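Sphingomyelinase-c (Listeria ivanovii, PDB 1ZWX) belongs to the DNase I-like endonuclease/exonuclease/phosphatase family, a bacterial protein built on a two-sheet alpha/beta sandwich. Local coordinates at residues 45-50 with 70-75; 163-168 with 202-207; 198-203 with 247-252. All blocks are in the same frame, centred on the assembly; numbering follows the deposited sequence.

Contact 1. Residues 45-50 with 70-75; sequences KNNDVV and EMYPHQ
At one border of a beta-sheet of the DNase I-like sandwich, the loop leading into strand 49-55 meets the loop that precedes the short outermost strand 74-75, and a single tyrosine fills the gap between them. The two backbones stay apart, the nearest CA atoms being those of Lys45 and Met71 at 7.3 Å. Tyr72 therefore does the bridging: with CG anti to its carbonyl carbon (chi1 -53°), the ring projects lengthwise into the 45-50 loop. At its tip the hydroxyl oxygen accepts a hydrogen bond from Asn47 N, with OH and N 3.1 Å apart and a moderately bent N-H...O angle of 149°. The same oxygen is hydrogen-bonded to the carbonyl of Met44, so the phenol group ties together the backbone on both sides of Lys45 and Asn46. Asn47 CB packs against the hydroxyl as well, 3.3 Å from Tyr72 OH. At the ring edge, in its plane, Asn47 O lies 3.2 Å from Tyr72 CE1. One face receives the CG2 methyl of Val50, a CH-pi contact 4.2 Å from the centroid of the Tyr72 ring and 23° off its normal; the valine crosses the ring at about a right angle. The opposite face is covered near its rim by CB of Met71. That methionine turns its sulphur toward the base of the lysine chain, Met71 SD being 3.9 Å from Lys45 CG. On the backbone of the tyrosine, Gln75 NE2 donates to the carbonyl oxygen of Tyr72 at 3.1 Å and also to Leu65 O. Val106 of strand 104-107, which lies between the two strands, touches both Val50 and Tyr72. The result is a buried tyrosine at the margin of a mixed sheet, joining the loops that enter two strands of the alpha/beta sandwich.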
ATOM      1  N   LYS A  45      -4.020 -15.134  -1.661  1.00 29.39           N
ATOM      2  CA  LYS A  45      -5.342 -15.810  -1.680  1.00 30.41           C
ATOM      3  C   LYS A  45      -6.158 -15.468  -0.431  1.00 30.21           C
ATOM      4  O   LYS A  45      -5.614 -15.035   0.589  1.00 29.80           O
ATOM      5  CB  LYS A  45      -5.150 -17.326  -1.732  1.00 29.96           C
ATOM      6  CG  LYS A  45      -4.273 -17.805  -2.865  1.00 32.71           C
ATOM      7  CD  LYS A  45      -3.959 -19.291  -2.719  1.00 35.07           C
ATOM      8  CE  LYS A  45      -3.100 -19.799  -3.882  1.00 35.96           C
ATOM      9  NZ  LYS A  45      -3.533 -19.281  -5.220  1.00 34.64           N
ATOM     10  N   ASN A  46      -7.470 -15.674  -0.524  1.00 30.64           N
ATOM     11  CA  ASN A  46      -8.366 -15.621   0.628  1.00 31.40           C
ATOM     12  C   ASN A  46      -8.498 -14.248   1.305  1.00 30.65           C
ATOM     13  O   ASN A  46      -8.728 -14.169   2.521  1.00 30.70           O
ATOM     14  CB  ASN A  46      -7.987 -16.684   1.661  1.00 32.06           C
ATOM     15  CG  ASN A  46      -7.834 -18.059   1.053  1.00 36.09           C
ATOM     16  OD1 ASN A  46      -8.664 -18.491   0.221  1.00 37.37           O
ATOM     17  ND2 ASN A  46      -6.743 -18.756   1.434  1.00 37.96           N
ATOM     18  N   ASN A  47      -8.371 -13.172   0.525  1.00 29.05           N
ATOM     19  CA  ASN A  47      -8.608 -11.826   1.060  1.00 27.76           C
ATOM     20  C   ASN A  47      -9.936 -11.318   0.562  1.00 26.15           C
ATOM     21  O   ASN A  47     -10.355 -11.691  -0.526  1.00 27.39           O
ATOM     22  CB  ASN A  47      -7.473 -10.865   0.597  1.00 25.94           C
ATOM     23  CG  ASN A  47      -6.123 -11.256   1.172  1.00 27.39           C
ATOM     24  OD1 ASN A  47      -5.230 -11.779   0.460  1.00 29.67           O
ATOM     25  ND2 ASN A  47      -5.967 -11.060   2.466  1.00 27.97           N
ATOM     26  N   ASP A  48     -10.571 -10.414   1.297  1.00 25.03           N
ATOM     27  CA  ASP A  48     -11.685  -9.678   0.747  1.00 24.64           C
ATOM     28  C   ASP A  48     -11.220  -8.611  -0.221  1.00 23.79           C
ATOM     29  O   ASP A  48     -11.843  -8.365  -1.250  1.00 23.44           O
ATOM     30  CB  ASP A  48     -12.514  -9.075   1.889  1.00 24.81           C
ATOM     31  CG  ASP A  48     -13.192 -10.158   2.717  1.00 27.04           C
ATOM     32  OD1 ASP A  48     -14.104 -10.814   2.179  1.00 32.46           O
ATOM     33  OD2 ASP A  48     -12.758 -10.410   3.846  1.00 28.00           O
ATOM     34  N   VAL A  49     -10.111  -7.951   0.142  1.00 24.17           N
ATOM     35  CA  VAL A  49      -9.619  -6.768  -0.570  1.00 22.50           C
ATOM     36  C   VAL A  49      -8.080  -6.825  -0.505  1.00 21.83           C
ATOM     37  O   VAL A  49      -7.488  -7.290   0.498  1.00 21.77           O
ATOM     38  CB  VAL A  49     -10.157  -5.426   0.076  1.00 23.60           C
ATOM     39  CG1 VAL A  49      -9.433  -4.205  -0.497  1.00 23.17           C
ATOM     40  CG2 VAL A  49     -11.676  -5.261  -0.143  1.00 24.33           C
ATOM     41  N   VAL A  50      -7.432  -6.399  -1.587  1.00 20.99           N
ATOM     42  CA  VAL A  50      -5.958  -6.317  -1.598  1.00 20.90           C
ATOM     43  C   VAL A  50      -5.583  -4.909  -2.010  1.00 19.58           C
ATOM     44  O   VAL A  50      -6.132  -4.358  -2.978  1.00 20.35           O
ATOM     45  CB  VAL A  50      -5.294  -7.314  -2.598  1.00 20.98           C
ATOM     46  CG1 VAL A  50      -3.764  -6.997  -2.753  1.00 23.08           C
ATOM     47  CG2 VAL A  50      -5.442  -8.762  -2.122  1.00 21.57           C
ATOM     48  N   GLU A  70      -8.619 -13.299 -11.617  1.00 33.12           N
ATOM     49  CA  GLU A  70      -9.347 -14.519 -11.295  1.00 33.63           C
ATOM     50  C   GLU A  70      -9.888 -14.446  -9.871  1.00 33.70           C
ATOM     51  O   GLU A  70     -11.083 -14.646  -9.642  1.00 33.06           O
ATOM     52  CB  GLU A  70      -8.444 -15.751 -11.483  1.00 34.44           C
ATOM     53  CG  GLU A  70      -8.848 -16.992 -10.696  0.50 35.62           C
ATOM     54  CD  GLU A  70      -9.816 -17.887 -11.437  0.50 37.76           C
ATOM     55  OE1 GLU A  70     -10.624 -17.373 -12.242  0.50 39.65           O
ATOM     56  OE2 GLU A  70      -9.771 -19.117 -11.205  0.50 38.54           O
ATOM     57  N   MET A  71      -9.003 -14.143  -8.928  1.00 33.08           N
ATOM     58  CA  MET A  71      -9.359 -14.087  -7.527  1.00 33.57           C
ATOM     59  C   MET A  71     -10.060 -12.773  -7.199  1.00 31.93           C
ATOM     60  O   MET A  71     -10.956 -12.754  -6.366  1.00 31.67           O
ATOM     61  CB  MET A  71      -8.118 -14.242  -6.663  1.00 34.05           C
ATOM     62  CG  MET A  71      -7.416 -15.589  -6.803  1.00 35.09           C
ATOM     63  SD  MET A  71      -6.072 -15.738  -5.628  1.00 38.10           S
ATOM     64  CE  MET A  71      -4.980 -14.426  -6.227  1.00 35.35           C
ATOM     65  N   TYR A  72      -9.651 -11.682  -7.854  1.00 30.22           N
ATOM     66  CA  TYR A  72     -10.130 -10.348  -7.522  1.00 28.66           C
ATOM     67  C   TYR A  72     -10.567  -9.598  -8.773  1.00 28.13           C
ATOM     68  O   TYR A  72      -9.856  -8.703  -9.225  1.00 27.10           O
ATOM     69  CB  TYR A  72      -9.046  -9.546  -6.748  1.00 27.70           C
ATOM     70  CG  TYR A  72      -8.521 -10.295  -5.549  1.00 26.67           C
ATOM     71  CD1 TYR A  72      -9.304 -10.441  -4.394  1.00 25.20           C
ATOM     72  CD2 TYR A  72      -7.262 -10.901  -5.575  1.00 22.67           C
ATOM     73  CE1 TYR A  72      -8.848 -11.150  -3.313  1.00 26.06           C
ATOM     74  CE2 TYR A  72      -6.796 -11.625  -4.493  1.00 23.06           C
ATOM     75  CZ  TYR A  72      -7.610 -11.742  -3.359  1.00 26.59           C
ATOM     76  OH  TYR A  72      -7.177 -12.439  -2.272  1.00 27.06           O
ATOM     77  N   PRO A  73     -11.756  -9.940  -9.340  1.00 27.83           N
ATOM     78  CA  PRO A  73     -12.196  -9.320 -10.592  1.00 26.84           C
ATOM     79  C   PRO A  73     -12.594  -7.857 -10.541  1.00 26.64           C
ATOM     80  O   PRO A  73     -12.698  -7.230 -11.595  1.00 26.71           O
ATOM     81  CB  PRO A  73     -13.440 -10.154 -11.002  1.00 27.92           C
ATOM     82  CG  PRO A  73     -13.827 -10.897  -9.806  1.00 27.92           C
ATOM     83  CD  PRO A  73     -12.701 -10.988  -8.868  1.00 28.44           C
ATOM     84  N   HIS A  74     -12.862  -7.303  -9.362  1.00 24.09           N
ATOM     85  CA  HIS A  74     -13.304  -5.926  -9.311  1.00 23.58           C
ATOM     86  C   HIS A  74     -12.096  -5.126  -8.829  1.00 22.71           C
ATOM     87  O   HIS A  74     -11.572  -5.432  -7.751  1.00 21.16           O
ATOM     88  CB  HIS A  74     -14.474  -5.772  -8.343  1.00 23.80           C
ATOM     89  CG  HIS A  74     -15.555  -6.787  -8.579  1.00 24.80           C
ATOM     90  ND1 HIS A  74     -16.448  -6.690  -9.630  1.00 27.56           N
ATOM     91  CD2 HIS A  74     -15.823  -7.960  -7.958  1.00 26.03           C
ATOM     92  CE1 HIS A  74     -17.264  -7.734  -9.603  1.00 26.93           C
ATOM     93  NE2 HIS A  74     -16.902  -8.523  -8.605  1.00 25.60           N
ATOM     94  N   GLN A  75     -11.682  -4.177  -9.669  1.00 22.99           N
ATOM     95  CA  GLN A  75     -10.379  -3.513  -9.556  1.00 23.46           C
ATOM     96  C   GLN A  75     -10.488  -2.038  -9.865  1.00 23.66           C
ATOM     97  O   GLN A  75     -11.310  -1.600 -10.691  1.00 23.00           O
ATOM     98  CB  GLN A  75      -9.350  -4.119 -10.540  1.00 23.78           C
ATOM     99  CG  GLN A  75      -9.168  -5.623 -10.410  1.00 22.04           C
ATOM    100  CD  GLN A  75      -7.924  -6.164 -11.109  1.00 22.79           C
ATOM    101  OE1 GLN A  75      -7.307  -5.466 -11.911  1.00 25.26           O
ATOM    102  NE2 GLN A  75      -7.560  -7.415 -10.803  1.00 22.99           N
TER

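Contact 2. Residues 163-168 with 202-207; sequences TSRAIR and TDEYHD
Glu204 takes the centre of the contact, its carboxylate held side-on by Arg168. The straighter bond runs from Arg168 NE to Glu204 OE1, 2.8 Å long with an N-H...O angle of 167°, and a second joins Arg168 NH2 to Glu204 OE2 at 3.2 Å. Both oxygens use their syn lone pairs, so the salt bridge is bidentate, although the guanidinium and carboxylate planes are clearly turned against each other. A water adds to the grip on OE1, donating to Glu204 OE1 at 2.6 Å and to the carbonyl oxygen of Arg165 at 2.8 Å. Arg165 lies alongside the glutamate in the reverse sense: both chains are extended, with CG anti to the backbone N, and each reaches toward the other's helix. Its guanidinium thus rests with one face over the backbone of Glu204, and NH2 meets Asp207 OD2 at 3.3 Å in a second salt bridge. This bond is less favourable, since the nitrogen stands above the carboxylate plane, 73° out of it.

Further out, Asp155 OD1 binds Arg168 NH2 and Gln153 O accepts from NH1, fixing the arginine's rotation. The carbonyl of Ser164 sits over one guanidinium face. Thr202 occupies the N-cap of helix 203-212, its OG1 accepting from Tyr205 N at 3.1 Å, while His206 ND1 donates to Asp207 OD1. The helix axes run nearly parallel, 13° apart, but 11.7 Å from each other, a spacing bridged by long charged side chains: an inter-helix salt-bridge network on the outer helical layer of the alpha/beta sandwich.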
ATOM      1  N   THR A 163      11.033  18.252   6.694  1.00 24.24           N
ATOM      2  CA  THR A 163      10.305  18.479   5.461  1.00 23.16           C
ATOM      3  C   THR A 163       9.443  17.228   5.055  1.00 22.46           C
ATOM      4  O   THR A 163       8.260  17.355   4.739  1.00 21.83           O
ATOM      5  CB  THR A 163      11.272  18.860   4.340  1.00 22.95           C
ATOM      6  OG1 THR A 163      11.778  20.178   4.597  1.00 24.56           O
ATOM      7  CG2 THR A 163      10.528  18.906   2.997  1.00 23.47           C
ATOM      8  N   SER A 164      10.053  16.062   5.039  1.00 22.15           N
ATOM      9  CA  SER A 164       9.292  14.857   4.656  1.00 23.50           C
ATOM     10  C   SER A 164       8.170  14.590   5.701  1.00 23.21           C
ATOM     11  O   SER A 164       7.056  14.231   5.339  1.00 22.77           O
ATOM     12  CB  SER A 164      10.209  13.664   4.390  1.00 23.05           C
ATOM     13  OG  SER A 164      11.028  13.357   5.497  1.00 26.34           O
ATOM     14  N   ARG A 165       8.447  14.827   6.975  1.00 22.43           N
ATOM     15  CA  ARG A 165       7.379  14.743   7.995  1.00 23.88           C
ATOM     16  C   ARG A 165       6.202  15.718   7.771  1.00 22.60           C
ATOM     17  O   ARG A 165       4.999  15.349   7.898  1.00 21.93           O
ATOM     18  CB  ARG A 165       7.999  14.853   9.411  1.00 23.33           C
ATOM     19  CG  ARG A 165       6.971  14.946  10.553  1.00 26.77           C
ATOM     20  CD  ARG A 165       7.654  14.725  11.906  1.00 27.84           C
ATOM     21  NE  ARG A 165       6.676  14.670  13.002  1.00 33.05           N
ATOM     22  CZ  ARG A 165       6.983  14.503  14.289  1.00 34.18           C
ATOM     23  NH1 ARG A 165       8.257  14.371  14.669  1.00 35.01           N
ATOM     24  NH2 ARG A 165       6.014  14.477  15.200  1.00 32.15           N
ATOM     25  N   ALA A 166       6.514  16.972   7.450  1.00 21.95           N
ATOM     26  CA  ALA A 166       5.479  17.951   7.148  1.00 21.75           C
ATOM     27  C   ALA A 166       4.649  17.541   5.932  1.00 22.25           C
ATOM     28  O   ALA A 166       3.422  17.677   5.933  1.00 21.18           O
ATOM     29  CB  ALA A 166       6.090  19.333   6.894  1.00 22.97           C
ATOM     30  N   ILE A 167       5.326  17.088   4.870  1.00 20.50           N
ATOM     31  CA  ILE A 167       4.605  16.656   3.670  1.00 19.98           C
ATOM     32  C   ILE A 167       3.646  15.487   4.027  1.00 19.10           C
ATOM     33  O   ILE A 167       2.474  15.544   3.674  1.00 19.86           O
ATOM     34  CB  ILE A 167       5.584  16.231   2.515  1.00 19.77           C
ATOM     35  CG1 ILE A 167       6.377  17.450   2.008  1.00 19.89           C
ATOM     36  CG2 ILE A 167       4.803  15.645   1.327  1.00 18.75           C
ATOM     37  CD1 ILE A 167       7.663  17.028   1.249  1.00 18.40           C
ATOM     38  N   ARG A 168       4.137  14.480   4.737  1.00 21.16           N
ATOM     39  CA  ARG A 168       3.294  13.321   5.134  1.00 20.88           C
ATOM     40  C   ARG A 168       2.119  13.762   5.998  1.00 22.07           C
ATOM     41  O   ARG A 168       1.023  13.254   5.865  1.00 20.77           O
ATOM     42  CB  ARG A 168       4.072  12.292   5.901  1.00 22.69           C
ATOM     43  CG  ARG A 168       4.951  11.416   5.032  1.00 22.62           C
ATOM     44  CD  ARG A 168       5.491  10.276   5.810  1.00 20.52           C
ATOM     45  NE  ARG A 168       6.562  10.631   6.754  1.00 21.71           N
ATOM     46  CZ  ARG A 168       7.859  10.668   6.461  1.00 21.80           C
ATOM     47  NH1 ARG A 168       8.300  10.340   5.231  1.00 20.18           N
ATOM     48  NH2 ARG A 168       8.719  11.011   7.428  1.00 23.67           N
ATOM     49  N   THR A 202       7.275   6.060  17.022  1.00 33.42           N
ATOM     50  CA  THR A 202       8.007   7.327  17.016  1.00 31.92           C
ATOM     51  C   THR A 202       7.021   8.415  17.389  1.00 31.24           C
ATOM     52  O   THR A 202       5.802   8.149  17.472  1.00 29.84           O
ATOM     53  CB  THR A 202       8.597   7.638  15.618  1.00 32.46           C
ATOM     54  OG1 THR A 202       7.559   7.567  14.613  1.00 32.30           O
ATOM     55  CG2 THR A 202       9.742   6.695  15.268  1.00 31.60           C
ATOM     56  N   ASP A 203       7.530   9.636  17.636  1.00 30.52           N
ATOM     57  CA  ASP A 203       6.667  10.807  17.781  1.00 29.67           C
ATOM     58  C   ASP A 203       5.754  10.973  16.564  1.00 28.19           C
ATOM     59  O   ASP A 203       4.566  11.278  16.717  1.00 27.05           O
ATOM     60  CB  ASP A 203       7.474  12.096  17.954  1.00 31.11           C
ATOM     61  CG  ASP A 203       8.116  12.218  19.338  1.00 34.51           C
ATOM     62  OD1 ASP A 203       7.898  11.358  20.215  1.00 37.15           O
ATOM     63  OD2 ASP A 203       8.867  13.193  19.542  1.00 39.46           O
ATOM     64  N   GLU A 204       6.321  10.808  15.361  1.00 25.93           N
ATOM     65  CA  GLU A 204       5.548  10.949  14.128  1.00 24.72           C
ATOM     66  C   GLU A 204       4.412   9.898  14.087  1.00 24.43           C
ATOM     67  O   GLU A 204       3.324  10.200  13.633  1.00 25.36           O
ATOM     68  CB  GLU A 204       6.414  10.836  12.867  1.00 24.96           C
ATOM     69  CG  GLU A 204       5.619  11.235  11.610  1.00 24.47           C
ATOM     70  CD  GLU A 204       6.401  11.133  10.302  1.00 24.32           C
ATOM     71  OE1 GLU A 204       5.932  11.662   9.279  1.00 26.26           O
ATOM     72  OE2 GLU A 204       7.459  10.542  10.310  1.00 24.22           O
ATOM     73  N   TYR A 205       4.678   8.693  14.562  1.00 24.56           N
ATOM     74  CA  TYR A 205       3.634   7.652  14.663  1.00 25.35           C
ATOM     75  C   TYR A 205       2.472   8.124  15.547  1.00 25.83           C
ATOM     76  O   TYR A 205       1.315   8.085  15.139  1.00 24.93           O
ATOM     77  CB  TYR A 205       4.187   6.338  15.183  1.00 25.35           C
ATOM     78  CG  TYR A 205       3.106   5.256  15.199  1.00 26.85           C
ATOM     79  CD1 TYR A 205       2.812   4.508  14.038  1.00 26.87           C
ATOM     80  CD2 TYR A 205       2.357   5.013  16.346  1.00 26.94           C
ATOM     81  CE1 TYR A 205       1.811   3.535  14.041  1.00 26.08           C
ATOM     82  CE2 TYR A 205       1.339   4.022  16.357  1.00 26.34           C
ATOM     83  CZ  TYR A 205       1.068   3.312  15.201  1.00 26.84           C
ATOM     84  OH  TYR A 205       0.089   2.345  15.218  1.00 27.18           O
ATOM     85  N   HIS A 206       2.796   8.628  16.740  1.00 26.99           N
ATOM     86  CA  HIS A 206       1.792   9.235  17.624  1.00 27.55           C
ATOM     87  C   HIS A 206       0.944  10.237  16.903  1.00 27.04           C
ATOM     88  O   HIS A 206      -0.299  10.169  16.960  1.00 26.65           O
ATOM     89  CB  HIS A 206       2.451   9.886  18.873  1.00 29.19           C
ATOM     90  CG  HIS A 206       1.498  10.719  19.680  1.00 33.51           C
ATOM     91  ND1 HIS A 206       1.099  11.982  19.295  1.00 38.31           N
ATOM     92  CD2 HIS A 206       0.836  10.451  20.834  1.00 37.53           C
ATOM     93  CE1 HIS A 206       0.234  12.459  20.176  1.00 39.18           C
ATOM     94  NE2 HIS A 206       0.054  11.547  21.117  1.00 39.04           N
ATOM     95  N   ASP A 207       1.585  11.168  16.189  1.00 26.01           N
ATOM     96  CA  ASP A 207       0.853  12.199  15.485  1.00 25.35           C
ATOM     97  C   ASP A 207       0.003  11.673  14.330  1.00 25.44           C
ATOM     98  O   ASP A 207      -1.074  12.215  14.052  1.00 25.57           O
ATOM     99  CB  ASP A 207       1.805  13.268  14.959  1.00 26.53           C
ATOM    100  CG  ASP A 207       2.298  14.213  16.067  1.00 29.38           C
ATOM    101  OD1 ASP A 207       2.140  13.911  17.283  1.00 31.06           O
ATOM    102  OD2 ASP A 207       2.861  15.237  15.695  1.00 35.44           O
TER
HETATM  103  O   HOH W   1       3.936  13.279   9.486  1.00 33.09           O

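Contact 3. Residues 198-203 with 247-252; sequences VNYGTD and LDYIFV
In this DNase I-like sandwich, the loop 198-203, with a type II beta turn from Asn199 to Thr202 just ahead of helix 203-212, is held against the outermost strand 248-252 of a sheet. The polar part of the contact rests on Tyr249. With CG anti to its carbonyl carbon (chi1 -57°), the side chain points toward the loop, and its hydroxyl donates to Val198 O over 2.8 Å, in the carbonyl plane. Tyr200 N lies close to the same hydroxyl, but the angle is too poor for a hydrogen bond. Backbone bonding of Tyr200 with Tyr246 adds a second tie, and the side-chain oxygen of Asn199 accepts from Tyr246 N.

Among the carbon contacts, Tyr200 CB lies 4.4 Å from Tyr249 CZ, and Leu247 brings its CD2 methyl against the backbone, 3.7 Å from Asn199 N. The buried Val198 side chain packs instead on Met172 of helix 161-182 and Met208 of helix 203-212. A bound phosphate ion is about 5 Å from the Leu247 side chain.

Within the turn, Gly201 has positive phi (79°), and Thr202 OG1 reaches back across it to donate to Asn199 O at 2.7 Å.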
ATOM      1  N   VAL A 198       5.731   6.069   7.934  1.00 23.10           N
ATOM      2  CA  VAL A 198       5.896   6.541   9.308  1.00 22.89           C
ATOM      3  C   VAL A 198       6.284   5.324  10.134  1.00 24.21           C
ATOM      4  O   VAL A 198       5.534   4.340  10.209  1.00 23.56           O
ATOM      5  CB  VAL A 198       4.619   7.205   9.832  1.00 22.70           C
ATOM      6  CG1 VAL A 198       4.747   7.591  11.358  1.00 21.18           C
ATOM      7  CG2 VAL A 198       4.253   8.400   8.991  1.00 22.14           C
ATOM      8  N   ASN A 199       7.483   5.374  10.723  1.00 25.19           N
ATOM      9  CA  ASN A 199       8.012   4.283  11.501  1.00 26.97           C
ATOM     10  C   ASN A 199       7.287   4.169  12.858  1.00 27.38           C
ATOM     11  O   ASN A 199       7.072   5.177  13.559  1.00 26.32           O
ATOM     12  CB  ASN A 199       9.544   4.470  11.660  1.00 28.70           C
ATOM     13  CG  ASN A 199      10.235   3.259  12.253  1.00 30.51           C
ATOM     14  OD1 ASN A 199       9.785   2.118  12.125  1.00 31.70           O
ATOM     15  ND2 ASN A 199      11.356   3.507  12.920  1.00 36.06           N
ATOM     16  N   TYR A 200       6.875   2.947  13.184  1.00 27.97           N
ATOM     17  CA  TYR A 200       6.076   2.668  14.364  1.00 29.69           C
ATOM     18  C   TYR A 200       6.805   3.115  15.622  1.00 31.34           C
ATOM     19  O   TYR A 200       8.022   2.976  15.710  1.00 31.30           O
ATOM     20  CB  TYR A 200       5.802   1.162  14.497  1.00 30.72           C
ATOM     21  CG  TYR A 200       5.049   0.839  15.776  1.00 30.99           C
ATOM     22  CD1 TYR A 200       3.711   1.234  15.932  1.00 32.60           C
ATOM     23  CD2 TYR A 200       5.677   0.178  16.844  1.00 31.32           C
ATOM     24  CE1 TYR A 200       2.994   0.954  17.120  1.00 32.64           C
ATOM     25  CE2 TYR A 200       4.978  -0.100  18.036  1.00 29.84           C
ATOM     26  CZ  TYR A 200       3.648   0.292  18.162  1.00 32.47           C
ATOM     27  OH  TYR A 200       2.948   0.036  19.327  1.00 33.78           O
ATOM     28  N   GLY A 201       6.043   3.656  16.567  1.00 31.72           N
ATOM     29  CA  GLY A 201       6.543   3.925  17.908  1.00 33.89           C
ATOM     30  C   GLY A 201       7.369   5.185  18.017  1.00 34.41           C
ATOM     31  O   GLY A 201       8.092   5.353  18.988  1.00 36.24           O
ATOM     32  N   THR A 202       7.275   6.060  17.022  1.00 33.42           N
ATOM     33  CA  THR A 202       8.007   7.327  17.016  1.00 31.92           C
ATOM     34  C   THR A 202       7.021   8.415  17.389  1.00 31.24           C
ATOM     35  O   THR A 202       5.802   8.149  17.472  1.00 29.84           O
ATOM     36  CB  THR A 202       8.597   7.638  15.618  1.00 32.46           C
ATOM     37  OG1 THR A 202       7.559   7.567  14.613  1.00 32.30           O
ATOM     38  CG2 THR A 202       9.742   6.695  15.268  1.00 31.60           C
ATOM     39  N   ASP A 203       7.530   9.636  17.636  1.00 30.52           N
ATOM     40  CA  ASP A 203       6.667  10.807  17.781  1.00 29.67           C
ATOM     41  C   ASP A 203       5.754  10.973  16.564  1.00 28.19           C
ATOM     42  O   ASP A 203       4.566  11.278  16.717  1.00 27.05           O
ATOM     43  CB  ASP A 203       7.474  12.096  17.954  1.00 31.11           C
ATOM     44  CG  ASP A 203       8.116  12.218  19.338  1.00 34.51           C
ATOM     45  OD1 ASP A 203       7.898  11.358  20.215  1.00 37.15           O
ATOM     46  OD2 ASP A 203       8.867  13.193  19.542  1.00 39.46           O
ATOM     47  N   LEU A 247       6.617   0.314   8.425  1.00 23.58           N
ATOM     48  CA  LEU A 247       6.104   1.423   7.620  1.00 22.74           C
ATOM     49  C   LEU A 247       4.734   1.165   6.980  1.00 22.81           C
ATOM     50  O   LEU A 247       4.112   2.086   6.428  1.00 21.93           O
ATOM     51  CB  LEU A 247       7.089   1.702   6.470  1.00 23.62           C
ATOM     52  CG  LEU A 247       8.510   2.152   6.859  1.00 23.01           C
ATOM     53  CD1 LEU A 247       9.365   2.303   5.585  1.00 20.96           C
ATOM     54  CD2 LEU A 247       8.459   3.467   7.649  1.00 23.65           C
ATOM     55  N   ASP A 248       4.317  -0.102   7.002  1.00 22.38           N
ATOM     56  CA  ASP A 248       3.099  -0.548   6.279  1.00 22.50           C
ATOM     57  C   ASP A 248       2.021  -0.974   7.304  1.00 21.56           C
ATOM     58  O   ASP A 248       2.273  -1.749   8.224  1.00 21.00           O
ATOM     59  CB  ASP A 248       3.409  -1.723   5.349  1.00 22.65           C
ATOM     60  CG  ASP A 248       4.473  -1.398   4.297  1.00 25.21           C
ATOM     61  OD1 ASP A 248       5.679  -1.516   4.594  1.00 26.04           O
ATOM     62  OD2 ASP A 248       4.079  -1.075   3.164  1.00 26.05           O
ATOM     63  N   TYR A 249       0.826  -0.435   7.115  1.00 22.46           N
ATOM     64  CA  TYR A 249      -0.253  -0.572   8.087  1.00 22.66           C
ATOM     65  C   TYR A 249      -1.601  -0.708   7.402  1.00 22.44           C
ATOM     66  O   TYR A 249      -1.824  -0.162   6.303  1.00 23.02           O
ATOM     67  CB  TYR A 249      -0.359   0.705   8.903  1.00 22.91           C
ATOM     68  CG  TYR A 249       0.913   1.127   9.644  1.00 23.19           C
ATOM     69  CD1 TYR A 249       1.781   2.064   9.087  1.00 25.04           C
ATOM     70  CD2 TYR A 249       1.200   0.609  10.913  1.00 27.11           C
ATOM     71  CE1 TYR A 249       2.958   2.471   9.779  1.00 23.33           C
ATOM     72  CE2 TYR A 249       2.374   0.996  11.618  1.00 26.10           C
ATOM     73  CZ  TYR A 249       3.228   1.934  11.033  1.00 25.03           C
ATOM     74  OH  TYR A 249       4.337   2.322  11.741  1.00 23.82           O
ATOM     75  N   ILE A 250      -2.533  -1.349   8.109  1.00 22.19           N
ATOM     76  CA  ILE A 250      -3.939  -1.237   7.742  1.00 22.03           C
ATOM     77  C   ILE A 250      -4.722  -0.880   9.007  1.00 21.41           C
ATOM     78  O   ILE A 250      -4.798  -1.677   9.915  1.00 21.65           O
ATOM     79  CB  ILE A 250      -4.530  -2.520   7.084  1.00 22.25           C
ATOM     80  CG1 ILE A 250      -3.619  -3.048   5.933  1.00 22.99           C
ATOM     81  CG2 ILE A 250      -5.915  -2.185   6.533  1.00 20.20           C
ATOM     82  CD1 ILE A 250      -3.819  -4.535   5.613  1.00 22.21           C
ATOM     83  N   PHE A 251      -5.327   0.299   9.000  1.00 21.28           N
ATOM     84  CA  PHE A 251      -6.017   0.845  10.177  1.00 22.77           C
ATOM     85  C   PHE A 251      -7.514   0.857   9.978  1.00 23.06           C
ATOM     86  O   PHE A 251      -7.998   0.885   8.867  1.00 23.08           O
ATOM     87  CB  PHE A 251      -5.640   2.322  10.376  1.00 22.17           C
ATOM     88  CG  PHE A 251      -4.190   2.560  10.751  1.00 23.01           C
ATOM     89  CD1 PHE A 251      -3.368   3.317   9.902  1.00 26.89           C
ATOM     90  CD2 PHE A 251      -3.657   2.070  11.954  1.00 24.80           C
ATOM     91  CE1 PHE A 251      -1.995   3.589  10.251  1.00 26.65           C
ATOM     92  CE2 PHE A 251      -2.301   2.302  12.311  1.00 25.45           C
ATOM     93  CZ  PHE A 251      -1.466   3.082  11.447  1.00 24.46           C
ATOM     94  N   VAL A 252      -8.235   0.939  11.095  1.00 23.45           N
ATOM     95  CA  VAL A 252      -9.657   1.227  11.097  1.00 23.91           C
ATOM     96  C   VAL A 252      -9.846   2.662  11.556  1.00 24.04           C
ATOM     97  O   VAL A 252      -9.237   3.081  12.553  1.00 24.57           O
ATOM     98  CB  VAL A 252     -10.397   0.253  12.055  1.00 23.80           C
ATOM     99  CG1 VAL A 252     -11.849   0.698  12.195  1.00 24.40           C
ATOM    100  CG2 VAL A 252     -10.307  -1.184  11.538  1.00 24.43           C
TER

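Overall arrangement
From the N terminus, contact 1 comes first, closing the loop that runs through helix 58-67 and tying the entrance of strand 49-55 to the loop leading into the outermost strand 74-75 of one sheet. It is complete before contact 2 opens on helix 161-182. Contact 2 closes a loop through strand 189-193 onto helix 203-212. Contact 3 opens on residues 198-203, which overlap the closing segment 202-207 of contact 2, and closes on strand 248-252 of the second sheet, so neither nests in the other. The two share Thr202 and Asp203 and touch through Tyr205, linking sheet, turn and helices. Contact 1 stands apart across the chain's centre, its centre 32 Å from that of contact 2.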